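Local atomic coordinates of universal stress protein (Pseudomonas aeruginosa UCBPP-PA14, PDB entry 7MQ5), a protein that is of unknown function but belongs to the universal stress protein family, whose members are generally linked to bacterial survival under stress. Residues A[98-103]-A[108-113]; A[262-265]-A[270-273]; A[26-31]-A[58-63]. All blocks are in the same frame, centred on the assembly; numbering follows the deposited sequence.

Contact 1: A[98-103]-A[108-113]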
ATOM      1  N   PHE A  98     -11.417  -0.295  -8.959  1.00 15.39           N
ATOM      2  CA  PHE A  98     -12.463   0.005  -9.972  1.00 16.96           C
ATOM      3  C   PHE A  98     -13.674   0.539  -9.212  1.00 18.79           C
ATOM      4  O   PHE A  98     -14.350  -0.216  -8.521  1.00 22.27           O
ATOM      5  CB  PHE A  98     -12.790  -1.223 -10.826  1.00 19.18           C
ATOM      6  CG  PHE A  98     -11.649  -1.708 -11.682  1.00 18.36           C
ATOM      7  CD1 PHE A  98     -11.325  -1.069 -12.867  1.00 19.02           C
ATOM      8  CD2 PHE A  98     -10.892  -2.802 -11.301  1.00 17.54           C
ATOM      9  CE1 PHE A  98     -10.259  -1.498 -13.642  1.00 20.58           C
ATOM     10  CE2 PHE A  98      -9.835  -3.240 -12.081  1.00 19.07           C
ATOM     11  CZ  PHE A  98      -9.515  -2.584 -13.247  1.00 20.61           C
ATOM     12  N   PRO A  99     -13.929   1.866  -9.231  1.00 19.86           N
ATOM     13  CA  PRO A  99     -15.043   2.440  -8.475  1.00 21.23           C
ATOM     14  C   PRO A  99     -16.424   2.009  -8.983  1.00 22.70           C
ATOM     15  O   PRO A  99     -16.580   1.791 -10.177  1.00 25.49           O
ATOM     16  CB  PRO A  99     -14.877   3.954  -8.658  1.00 21.59           C
ATOM     17  CG  PRO A  99     -14.094   4.087  -9.943  1.00 22.55           C
ATOM     18  CD  PRO A  99     -13.166   2.890  -9.962  1.00 20.37           C
ATOM     19  N   ASP A 100     -17.387   1.924  -8.058  1.00 25.93           N
ATOM     20  CA  ASP A 100     -18.787   1.541  -8.389  1.00 29.10           C
ATOM     21  C   ASP A 100     -19.515   2.709  -9.063  1.00 30.50           C
ATOM     22  O   ASP A 100     -20.386   2.437  -9.909  1.00 33.17           O
ATOM     23  CB  ASP A 100     -19.568   1.122  -7.138  1.00 33.00           C
ATOM     24  CG  ASP A 100     -19.214  -0.256  -6.606  1.00 37.49           C
ATOM     25  OD1 ASP A 100     -18.732  -1.091  -7.399  1.00 43.25           O
ATOM     26  OD2 ASP A 100     -19.427  -0.484  -5.398  1.00 45.73           O
ATOM     27  N   ASN A 101     -19.166   3.950  -8.706  1.00 29.16           N
ATOM     28  CA  ASN A 101     -19.868   5.154  -9.227  1.00 32.06           C
ATOM     29  C   ASN A 101     -18.876   6.068  -9.940  1.00 30.22           C
ATOM     30  O   ASN A 101     -17.942   6.565  -9.317  1.00 28.81           O
ATOM     31  CB  ASN A 101     -20.573   5.899  -8.089  1.00 35.62           C
ATOM     32  CG  ASN A 101     -21.340   7.126  -8.540  1.00 38.23           C
ATOM     33  OD1 ASN A 101     -21.216   7.569  -9.680  1.00 38.35           O
ATOM     34  ND2 ASN A 101     -22.133   7.689  -7.642  1.00 45.50           N
ATOM     35  N   PRO A 102     -19.058   6.346 -11.253  1.00 33.74           N
ATOM     36  CA  PRO A 102     -18.148   7.235 -11.975  1.00 37.74           C
ATOM     37  C   PRO A 102     -18.154   8.681 -11.446  1.00 36.31           C
ATOM     38  O   PRO A 102     -17.260   9.419 -11.814  1.00 42.03           O
ATOM     39  CB  PRO A 102     -18.650   7.183 -13.429  1.00 42.17           C
ATOM     40  CG  PRO A 102     -20.091   6.728 -13.323  1.00 42.66           C
ATOM     41  CD  PRO A 102     -20.136   5.826 -12.109  1.00 38.92           C
ATOM     42  N   LEU A 103     -19.144   9.048 -10.617  1.00 34.86           N
ATOM     43  CA  LEU A 103     -19.210  10.421 -10.034  1.00 34.53           C
ATOM     44  C   LEU A 103     -18.508  10.443  -8.669  1.00 34.82           C
ATOM     45  O   LEU A 103     -18.358  11.548  -8.113  1.00 38.47           O
ATOM     46  CB  LEU A 103     -20.669  10.873  -9.901  1.00 37.22           C
ATOM     47  CG  LEU A 103     -21.425  11.090 -11.214  1.00 40.32           C
ATOM     48  CD1 LEU A 103     -22.868  11.492 -10.946  1.00 43.12           C
ATOM     49  CD2 LEU A 103     -20.740  12.141 -12.077  1.00 43.81           C
ATOM     50  N   LEU A 108     -13.335   3.573  -2.474  1.00 15.65           N
ATOM     51  CA  LEU A 108     -13.072   2.120  -2.627  1.00 15.55           C
ATOM     52  C   LEU A 108     -14.391   1.355  -2.470  1.00 17.13           C
ATOM     53  O   LEU A 108     -15.296   1.815  -1.745  1.00 18.23           O
ATOM     54  CB  LEU A 108     -12.067   1.647  -1.574  1.00 16.53           C
ATOM     55  CG  LEU A 108     -10.716   2.350  -1.543  1.00 17.73           C
ATOM     56  CD1 LEU A 108      -9.806   1.646  -0.548  1.00 19.11           C
ATOM     57  CD2 LEU A 108     -10.059   2.415  -2.915  1.00 19.53           C
ATOM     58  N   THR A 109     -14.475   0.193  -3.102  1.00 16.19           N
ATOM     59  CA  THR A 109     -15.698  -0.630  -2.970  1.00 16.95           C
ATOM     60  C   THR A 109     -15.754  -1.282  -1.593  1.00 15.54           C
ATOM     61  O   THR A 109     -14.740  -1.449  -0.920  1.00 14.97           O
ATOM     62  CB  THR A 109     -15.752  -1.726  -4.034  1.00 18.24           C
ATOM     63  OG1 THR A 109     -14.782  -2.731  -3.719  1.00 18.40           O
ATOM     64  CG2 THR A 109     -15.545  -1.177  -5.430  1.00 20.03           C
ATOM     65  N   PRO A 110     -16.950  -1.687  -1.123  1.00 16.49           N
ATOM     66  CA  PRO A 110     -17.044  -2.403   0.145  1.00 17.13           C
ATOM     67  C   PRO A 110     -16.155  -3.659   0.166  1.00 15.78           C
ATOM     68  O   PRO A 110     -15.572  -3.943   1.189  1.00 16.19           O
ATOM     69  CB  PRO A 110     -18.541  -2.727   0.225  1.00 19.61           C
ATOM     70  CG  PRO A 110     -19.199  -1.589  -0.513  1.00 20.54           C
ATOM     71  CD  PRO A 110     -18.272  -1.321  -1.674  1.00 18.63           C
ATOM     72  N   ASP A 111     -16.033  -4.363  -0.960  1.00 15.53           N
ATOM     73  CA  ASP A 111     -15.196  -5.592  -0.947  1.00 16.12           C
ATOM     74  C   ASP A 111     -13.714  -5.193  -0.838  1.00 14.63           C
ATOM     75  O   ASP A 111     -12.961  -5.899  -0.151  1.00 15.30           O
ATOM     76  CB  ASP A 111     -15.480  -6.493  -2.145  1.00 18.54           C
ATOM     77  CG  ASP A 111     -14.861  -7.870  -1.971  1.00 21.34           C
ATOM     78  OD1 ASP A 111     -15.438  -8.698  -1.220  1.00 25.60           O
ATOM     79  OD2 ASP A 111     -13.767  -8.058  -2.496  1.00 26.07           O
ATOM     80  N   ASP A 112     -13.309  -4.101  -1.497  1.00 13.63           N
ATOM     81  CA  ASP A 112     -11.921  -3.577  -1.372  1.00 14.82           C
ATOM     82  C   ASP A 112     -11.629  -3.288   0.108  1.00 12.95           C
ATOM     83  O   ASP A 112     -10.521  -3.575   0.590  1.00 12.91           O
ATOM     84  CB  ASP A 112     -11.739  -2.244  -2.109  1.00 18.58           C
ATOM     85  CG  ASP A 112     -11.684  -2.261  -3.628  1.00 23.85           C
ATOM     86  OD1 ASP A 112     -11.259  -3.287  -4.178  1.00 21.25           O
ATOM     87  OD2 ASP A 112     -12.041  -1.198  -4.253  1.00 25.51           O
ATOM     88  N   TRP A 113     -12.601  -2.712   0.807  1.00 12.23           N
ATOM     89  CA  TRP A 113     -12.404  -2.393   2.241  1.00 12.71           C
ATOM     90  C   TRP A 113     -12.222  -3.676   3.058  1.00 12.39           C
ATOM     91  O   TRP A 113     -11.386  -3.674   3.975  1.00 13.31           O
ATOM     92  CB  TRP A 113     -13.530  -1.498   2.760  1.00 14.40           C
ATOM     93  CG  TRP A 113     -13.213  -0.049   2.554  1.00 17.37           C
ATOM     94  CD1 TRP A 113     -13.816   0.863   1.737  1.00 20.12           C
ATOM     95  CD2 TRP A 113     -12.079   0.619   3.127  1.00 17.57           C
ATOM     96  NE1 TRP A 113     -13.171   2.072   1.837  1.00 19.72           N
ATOM     97  CE2 TRP A 113     -12.076   1.937   2.644  1.00 19.83           C
ATOM     98  CE3 TRP A 113     -11.052   0.200   3.977  1.00 18.39           C
ATOM     99  CZ2 TRP A 113     -11.122   2.867   3.056  1.00 18.16           C
ATOM    100  CZ3 TRP A 113     -10.085   1.104   4.350  1.00 19.81           C
ATOM    101  CH2 TRP A 113     -10.130   2.421   3.899  1.00 20.35           C
TER
HETATM  102  O   HOH W   1     -12.154  -2.211  -6.991  1.00 27.91           O
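Van der Waals contact across the pair centres on the methyl group of Thr-109. Its CG2 lies 3.5 Å from the backbone O of Phe-98 and 3.7 Å from OD1 of Asp-100, the side chains of Asp-100 and Thr-109 crossing at about a right angle. Next to it, Asp-100 OD2 approaches CD of the Pro-110 ring at 4.0 Å, the side chains of Asp-100 and Pro-110 coming from opposite directions.

Hydrogen bonding then fixes the start of helix 110-118. Thr-109 and Asp-112 form a capping box at its N terminus: Asp-112 N donates to Thr-109 OG1 over 3.0 Å, and Thr-109 N returns a bond of 3.0 Å to Asp-112 OD2, meeting that oxygen on the anti side, 34° out of the carboxylate plane. With chi1 at 72°, Thr-109 OG1 sits between its own N and carbonyl carbon, where it can accept from the helix, while the methyl is left to face the loop that follows strand 92-96.

Water joins the two segments where direct polar bonds do not. Water 1 accepts from Phe-98 N at 2.8 Å and can donate to Asp-112 OD2 at 2.9 Å. The other carboxylate oxygen, Asp-112 OD1, forms a salt bridge with Lys-95.

Contact 2: A[262-265]-A[270-273]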
ATOM      1  N   VAL A 262     -10.382   7.753   5.572  1.00 14.35           N
ATOM      2  CA  VAL A 262     -10.636   8.961   4.739  1.00 15.15           C
ATOM      3  C   VAL A 262      -9.593   9.058   3.622  1.00 14.69           C
ATOM      4  O   VAL A 262      -9.972   9.290   2.467  1.00 16.52           O
ATOM      5  CB  VAL A 262     -10.655  10.229   5.610  1.00 17.29           C
ATOM      6  CG1 VAL A 262     -10.765  11.483   4.756  1.00 19.33           C
ATOM      7  CG2 VAL A 262     -11.773  10.181   6.644  1.00 19.60           C
ATOM      8  N   VAL A 263      -8.313   8.893   3.946  1.00 13.52           N
ATOM      9  CA  VAL A 263      -7.245   9.037   2.918  1.00 13.85           C
ATOM     10  C   VAL A 263      -7.447   8.013   1.785  1.00 12.71           C
ATOM     11  O   VAL A 263      -7.326   8.376   0.602  1.00 14.12           O
ATOM     12  CB  VAL A 263      -5.871   8.925   3.610  1.00 17.54           C
ATOM     13  CG1 VAL A 263      -4.723   8.797   2.632  1.00 21.42           C
ATOM     14  CG2 VAL A 263      -5.663  10.082   4.574  1.00 17.70           C
ATOM     15  N   LEU A 264      -7.738   6.762   2.120  1.00 12.61           N
ATOM     16  CA  LEU A 264      -7.878   5.718   1.070  1.00 12.89           C
ATOM     17  C   LEU A 264      -9.040   6.016   0.123  1.00 14.15           C
ATOM     18  O   LEU A 264      -8.954   5.621  -1.044  1.00 14.46           O
ATOM     19  CB  LEU A 264      -8.055   4.356   1.748  1.00 13.59           C
ATOM     20  CG  LEU A 264      -6.750   3.612   2.005  1.00 16.41           C
ATOM     21  CD1 LEU A 264      -6.885   2.594   3.134  1.00 17.69           C
ATOM     22  CD2 LEU A 264      -6.253   2.972   0.717  1.00 16.84           C
ATOM     23  N   ASP A 265     -10.078   6.683   0.618  1.00 13.32           N
ATOM     24  CA  ASP A 265     -11.272   7.023  -0.198  1.00 14.68           C
ATOM     25  C   ASP A 265     -11.097   8.372  -0.908  1.00 15.53           C
ATOM     26  O   ASP A 265     -12.026   8.751  -1.631  1.00 17.65           O
ATOM     27  CB  ASP A 265     -12.533   7.070   0.671  1.00 16.72           C
ATOM     28  CG  ASP A 265     -13.278   5.749   0.817  1.00 20.07           C
ATOM     29  OD1 ASP A 265     -12.887   4.753   0.156  1.00 19.96           O
ATOM     30  OD2 ASP A 265     -14.255   5.725   1.590  1.00 24.59           O
ATOM     31  N   ASP A 270      -1.814   5.750  -6.356  1.00  9.74           N
ATOM     32  CA  ASP A 270      -1.835   4.377  -5.818  1.00  9.75           C
ATOM     33  C   ASP A 270      -1.602   4.492  -4.304  1.00  9.43           C
ATOM     34  O   ASP A 270      -0.993   5.491  -3.846  1.00  9.75           O
ATOM     35  CB  ASP A 270      -0.730   3.508  -6.413  1.00 10.27           C
ATOM     36  CG  ASP A 270      -0.893   3.133  -7.872  1.00 11.67           C
ATOM     37  OD1 ASP A 270      -1.878   3.559  -8.513  1.00 11.94           O
ATOM     38  OD2 ASP A 270      -0.021   2.388  -8.353  1.00 13.52           O
ATOM     39  N   VAL A 271      -2.039   3.499  -3.547  1.00  8.97           N
ATOM     40  CA  VAL A 271      -1.842   3.527  -2.079  1.00  9.23           C
ATOM     41  C   VAL A 271      -1.288   2.176  -1.628  1.00  8.57           C
ATOM     42  O   VAL A 271      -1.901   1.130  -1.918  1.00  9.28           O
ATOM     43  CB  VAL A 271      -3.135   3.880  -1.314  1.00 10.26           C
ATOM     44  CG1 VAL A 271      -2.847   4.149   0.163  1.00 11.68           C
ATOM     45  CG2 VAL A 271      -3.862   5.073  -1.920  1.00 12.31           C
ATOM     46  N   LEU A 272      -0.150   2.213  -0.943  1.00  8.42           N
ATOM     47  CA  LEU A 272       0.414   1.014  -0.290  1.00  8.28           C
ATOM     48  C   LEU A 272       0.016   1.087   1.179  1.00  8.16           C
ATOM     49  O   LEU A 272       0.402   2.062   1.862  1.00  9.30           O
ATOM     50  CB  LEU A 272       1.932   0.973  -0.452  1.00  8.56           C
ATOM     51  CG  LEU A 272       2.605  -0.215   0.220  1.00  9.08           C
ATOM     52  CD1 LEU A 272       2.139  -1.529  -0.376  1.00  9.97           C
ATOM     53  CD2 LEU A 272       4.115  -0.110   0.165  1.00 10.52           C
ATOM     54  N   VAL A 273      -0.756   0.111   1.628  1.00  8.16           N
ATOM     55  CA  VAL A 273      -1.306   0.088   3.005  1.00  8.95           C
ATOM     56  C   VAL A 273      -0.538  -0.930   3.849  1.00  9.03           C
ATOM     57  O   VAL A 273      -0.561  -2.133   3.533  1.00  9.09           O
ATOM     58  CB  VAL A 273      -2.804  -0.243   2.955  1.00  9.65           C
ATOM     59  CG1 VAL A 273      -3.391  -0.268   4.354  1.00 10.99           C
ATOM     60  CG2 VAL A 273      -3.553   0.734   2.062  1.00 11.24           C
TER
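Leu-264 meets the strand through one methyl above all: CD2 lies 3.6 Å from CG1 of Val-271 and 3.8 Å from CG2 of Val-273. The second methyl, CD1, reaches Val-273 CG2 at 4.0 Å, so both branches of the leucine share that partner. Across the interface the leucine chain runs at a slant to each valine.

The strand supplies this pair by alternation. Val-271 and Val-273 direct their CB atoms toward the helix, whereas Leu-272 between them has its CB directed away from it, as strand alternation requires; its side chain touches Leu-124 of strand 123-126. In Val-271, the branch that makes the closest approach to the leucine, CG1, stands anti to the backbone N (chi1 -170°). Leu-264 itself has an unusual chi1 of -91°, and although its CB does not aim at the strand, the end of the side chain swings nearer to it. The backbones stay 7.2 Å apart at their closest CA atoms, those of Leu-264 and Val-271, leaving the side chains to bridge the gap.

Farther out, helix 258-264 and strand 270-274 form the second half of a beta-alpha-beta unit that starts at strand 240-244. Strand 270-274 is held between strand 240-244, through Leu-272 and Asp-270, and strand 123-126, through Val-271. Leu-116 of helix 110-118 touches both Leu-264 and Val-273, and Val-263 packs on Ile-229 and Pro-230 of helix 225-236.

With all three touching residues buried and every atom that meets across the interface a carbon, the contact implies cohesion by dispersion and exclusion of water, without directional bonds.

Contact 3: A[26-31]-A[58-63]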
ATOM      1  N   ARG A  26       2.264  -2.772 -12.403  1.00 10.99           N
ATOM      2  CA  ARG A  26       3.085  -2.452 -11.207  1.00 11.33           C
ATOM      3  C   ARG A  26       3.905  -3.689 -10.804  1.00 10.57           C
ATOM      4  O   ARG A  26       5.071  -3.529 -10.415  1.00 11.27           O
ATOM      5  CB  ARG A  26       2.243  -2.046  -9.997  1.00 12.80           C
ATOM      6  CG  ARG A  26       1.257  -0.916 -10.209  1.00 14.72           C
ATOM      7  CD  ARG A  26       1.770   0.255 -10.982  1.00 15.08           C
ATOM      8  NE  ARG A  26       0.882   1.386 -10.821  1.00 13.99           N
ATOM      9  CZ  ARG A  26       0.887   2.464 -11.585  1.00 15.19           C
ATOM     10  NH1 ARG A  26       0.075   3.466 -11.302  1.00 17.43           N
ATOM     11  NH2 ARG A  26       1.677   2.536 -12.640  1.00 15.48           N
ATOM     12  N   ALA A  27       3.303  -4.883 -10.879  1.00 10.27           N
ATOM     13  CA  ALA A  27       4.022  -6.116 -10.481  1.00 10.65           C
ATOM     14  C   ALA A  27       5.258  -6.316 -11.366  1.00 11.14           C
ATOM     15  O   ALA A  27       6.320  -6.698 -10.842  1.00 12.53           O
ATOM     16  CB  ALA A  27       3.089  -7.296 -10.574  1.00 10.63           C
ATOM     17  N   GLN A  28       5.119  -6.067 -12.673  1.00 11.35           N
ATOM     18  CA  GLN A  28       6.273  -6.227 -13.602  1.00 13.16           C
ATOM     19  C   GLN A  28       7.366  -5.209 -13.257  1.00 12.99           C
ATOM     20  O   GLN A  28       8.552  -5.551 -13.325  1.00 14.17           O
ATOM     21  CB  GLN A  28       5.835  -6.054 -15.055  1.00 14.89           C
ATOM     22  CG  GLN A  28       5.062  -7.232 -15.611  1.00 16.10           C
ATOM     23  CD  GLN A  28       4.534  -6.867 -16.973  1.00 21.32           C
ATOM     24  OE1 GLN A  28       3.565  -6.126 -17.102  1.00 30.23           O
ATOM     25  NE2 GLN A  28       5.216  -7.329 -18.002  1.00 25.30           N
ATOM     26  N   LEU A  29       6.977  -3.988 -12.906  1.00 12.62           N
ATOM     27  CA  LEU A  29       8.008  -2.973 -12.586  1.00 13.75           C
ATOM     28  C   LEU A  29       8.769  -3.411 -11.335  1.00 12.88           C
ATOM     29  O   LEU A  29      10.009  -3.415 -11.349  1.00 14.50           O
ATOM     30  CB  LEU A  29       7.352  -1.611 -12.377  1.00 13.88           C
ATOM     31  CG  LEU A  29       8.329  -0.469 -12.116  1.00 16.13           C
ATOM     32  CD1 LEU A  29       9.155  -0.171 -13.351  1.00 20.31           C
ATOM     33  CD2 LEU A  29       7.594   0.781 -11.662  1.00 17.19           C
ATOM     34  N   ILE A  30       8.030  -3.796 -10.296  1.00 11.79           N
ATOM     35  CA  ILE A  30       8.668  -4.195  -9.015  1.00 12.54           C
ATOM     36  C   ILE A  30       9.545  -5.433  -9.236  1.00 12.39           C
ATOM     37  O   ILE A  30      10.734  -5.398  -8.888  1.00 13.68           O
ATOM     38  CB  ILE A  30       7.588  -4.437  -7.948  1.00 12.81           C
ATOM     39  CG1 ILE A  30       6.820  -3.157  -7.610  1.00 12.50           C
ATOM     40  CG2 ILE A  30       8.199  -5.073  -6.712  1.00 13.44           C
ATOM     41  CD1 ILE A  30       5.499  -3.413  -6.915  1.00 14.30           C
ATOM     42  N   ALA A  31       8.967  -6.488  -9.817  1.00 12.25           N
ATOM     43  CA  ALA A  31       9.698  -7.771  -9.941  1.00 13.03           C
ATOM     44  C   ALA A  31      10.847  -7.658 -10.949  1.00 13.83           C
ATOM     45  O   ALA A  31      11.793  -8.460 -10.857  1.00 15.86           O
ATOM     46  CB  ALA A  31       8.740  -8.882 -10.295  1.00 12.72           C
ATOM     47  N   GLN A  58       3.306 -17.666 -20.006  1.00 14.15           N
ATOM     48  CA  GLN A  58       4.375 -17.992 -20.992  1.00 16.78           C
ATOM     49  C   GLN A  58       5.067 -16.703 -21.444  1.00 16.59           C
ATOM     50  O   GLN A  58       6.304 -16.682 -21.512  1.00 17.67           O
ATOM     51  CB  GLN A  58       3.794 -18.722 -22.206  1.00 21.63           C
ATOM     52  CG  GLN A  58       4.815 -19.051 -23.290  1.00 30.67           C
ATOM     53  CD  GLN A  58       4.173 -19.621 -24.535  1.00 40.31           C
ATOM     54  OE1 GLN A  58       2.996 -19.980 -24.549  1.00 53.67           O
ATOM     55  NE2 GLN A  58       4.950 -19.708 -25.601  1.00 47.08           N
ATOM     56  N   GLU A  59       4.284 -15.664 -21.733  1.00 16.46           N
ATOM     57  CA  GLU A  59       4.855 -14.386 -22.226  1.00 18.49           C
ATOM     58  C   GLU A  59       5.745 -13.773 -21.139  1.00 16.59           C
ATOM     59  O   GLU A  59       6.838 -13.288 -21.457  1.00 18.41           O
ATOM     60  CB  GLU A  59       3.741 -13.418 -22.632  1.00 22.30           C
ATOM     61  CG  GLU A  59       3.009 -13.821 -23.898  1.00 30.18           C
ATOM     62  CD  GLU A  59       2.021 -12.787 -24.411  1.00 40.72           C
ATOM     63  OE1 GLU A  59       1.158 -13.153 -25.239  1.00 53.21           O
ATOM     64  OE2 GLU A  59       2.123 -11.617 -23.991  1.00 53.37           O
ATOM     65  N   LEU A  60       5.294 -13.812 -19.887  1.00 14.91           N
ATOM     66  CA  LEU A  60       6.080 -13.208 -18.782  1.00 15.20           C
ATOM     67  C   LEU A  60       7.346 -14.036 -18.528  1.00 14.25           C
ATOM     68  O   LEU A  60       8.389 -13.443 -18.257  1.00 15.07           O
ATOM     69  CB  LEU A  60       5.188 -13.119 -17.542  1.00 15.12           C
ATOM     70  CG  LEU A  60       4.040 -12.108 -17.619  1.00 16.19           C
ATOM     71  CD1 LEU A  60       2.996 -12.393 -16.553  1.00 17.08           C
ATOM     72  CD2 LEU A  60       4.561 -10.685 -17.501  1.00 19.57           C
ATOM     73  N   ARG A  61       7.263 -15.366 -18.614  1.00 14.57           N
ATOM     74  CA  ARG A  61       8.482 -16.180 -18.388  1.00 15.10           C
ATOM     75  C   ARG A  61       9.516 -15.871 -19.481  1.00 16.10           C
ATOM     76  O   ARG A  61      10.724 -15.872 -19.176  1.00 17.90           O
ATOM     77  CB  ARG A  61       8.145 -17.670 -18.350  1.00 15.13           C
ATOM     78  CG  ARG A  61       7.270 -18.074 -17.177  1.00 14.49           C
ATOM     79  CD  ARG A  61       7.097 -19.581 -17.102  1.00 16.14           C
ATOM     80  NE  ARG A  61       6.156 -19.946 -16.054  1.00 14.69           N
ATOM     81  CZ  ARG A  61       4.961 -20.479 -16.236  1.00 16.71           C
ATOM     82  NH1 ARG A  61       4.538 -20.779 -17.452  1.00 20.33           N
ATOM     83  NH2 ARG A  61       4.196 -20.732 -15.190  1.00 19.59           N
ATOM     84  N   GLU A  62       9.062 -15.638 -20.718  1.00 17.16           N
ATOM     85  CA  GLU A  62       9.986 -15.299 -21.836  1.00 20.39           C
ATOM     86  C   GLU A  62      10.674 -13.958 -21.539  1.00 21.04           C
ATOM     87  O   GLU A  62      11.797 -13.756 -22.025  1.00 25.38           O
ATOM     88  CB  GLU A  62       9.227 -15.264 -23.164  1.00 24.31           C
ATOM     89  CG  GLU A  62       8.776 -16.638 -23.629  1.00 29.52           C
ATOM     90  CD  GLU A  62       7.909 -16.676 -24.877  1.00 39.67           C
ATOM     91  OE1 GLU A  62       7.536 -15.593 -25.385  1.00 49.51           O
ATOM     92  OE2 GLU A  62       7.605 -17.799 -25.341  1.00 46.37           O
ATOM     93  N   GLU A  63      10.022 -13.088 -20.763  1.00 20.62           N
ATOM     94  CA  GLU A  63      10.569 -11.757 -20.371  1.00 21.65           C
ATOM     95  C   GLU A  63      11.482 -11.894 -19.139  1.00 22.12           C
ATOM     96  O   GLU A  63      12.014 -10.859 -18.699  1.00 23.45           O
ATOM     97  CB  GLU A  63       9.436 -10.760 -20.106  1.00 24.23           C
ATOM     98  CG  GLU A  63       8.646 -10.362 -21.343  1.00 29.58           C
ATOM     99  CD  GLU A  63       7.472  -9.434 -21.071  1.00 37.51           C
ATOM    100  OE1 GLU A  63       7.320  -8.984 -19.913  1.00 43.56           O
ATOM    101  OE2 GLU A  63       6.707  -9.160 -22.019  1.00 54.52           O
TER
HETATM  102  O   HOH W   2       4.416  -7.182 -20.805  0.50 36.35           O
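Gln-28, with the largest buried area of the contact at 47 Å², extends its side chain from helix 22-34 across to the end of helix 50-62. Leu-60 meets it crosswise. The leucine methyl CD2 lies 3.5 Å from Gln-28 NE2 and 3.9 Å from Gln-28 CD, so the methyl touches the amide end of the glutamine most closely, with Gln-28 CG still near it. Extension beyond CG (chi2 173°) lets the amide reach as far as that methyl and Glu-63.

These helices follow strands 9-13 and 37-43 in the N-terminal half of the mixed sheet, where the strands run parallel, and they lie side by side on one of its faces: Ala-27 and Ala-31 pack on Leu-38, Leu-60 on Leu-40, all of strand 37-43. The CA atoms come no nearer than 8.7 Å, between Gln-28 and Leu-60, a separation that the long glutamine chain spans.

Glu-63, near the C-terminal end of helix 50-62, gives the polar side. Gln-28 NE2 donates to Glu-63 OE1 at 3.3 Å, but the bond is weak, bent to 121° at the hydrogen, even though amide and carboxylate planes are only 14° apart. Water 2 adds a second link, accepting from Gln-28 NE2 at 2.9 Å and donating to Glu-63 OE2.

In the fold
From the N terminus, contact 3 comes first: helix 22-34 is met by the end of helix 50-62, closing a loop that takes in strand 37-43. Contact 1 follows, a short closure between the loop after strand 92-96 and the start of helix 110-118, and contact 2 ends the series, closing the turn between helix 258-264 and strand 270-274. The three loops lie in sequence, without nesting or crossing. In space contact 2 touches both others. Asp-265 OD1 probably accepts from Leu-108 N and Trp-113 NE1, linking contacts 1 and 2, and Asp-270 pairs with Arg-26, a salt bridge between contacts 2 and 3. Contacts 1 and 3 do not touch, their nearest atoms lying about 11 Å apart.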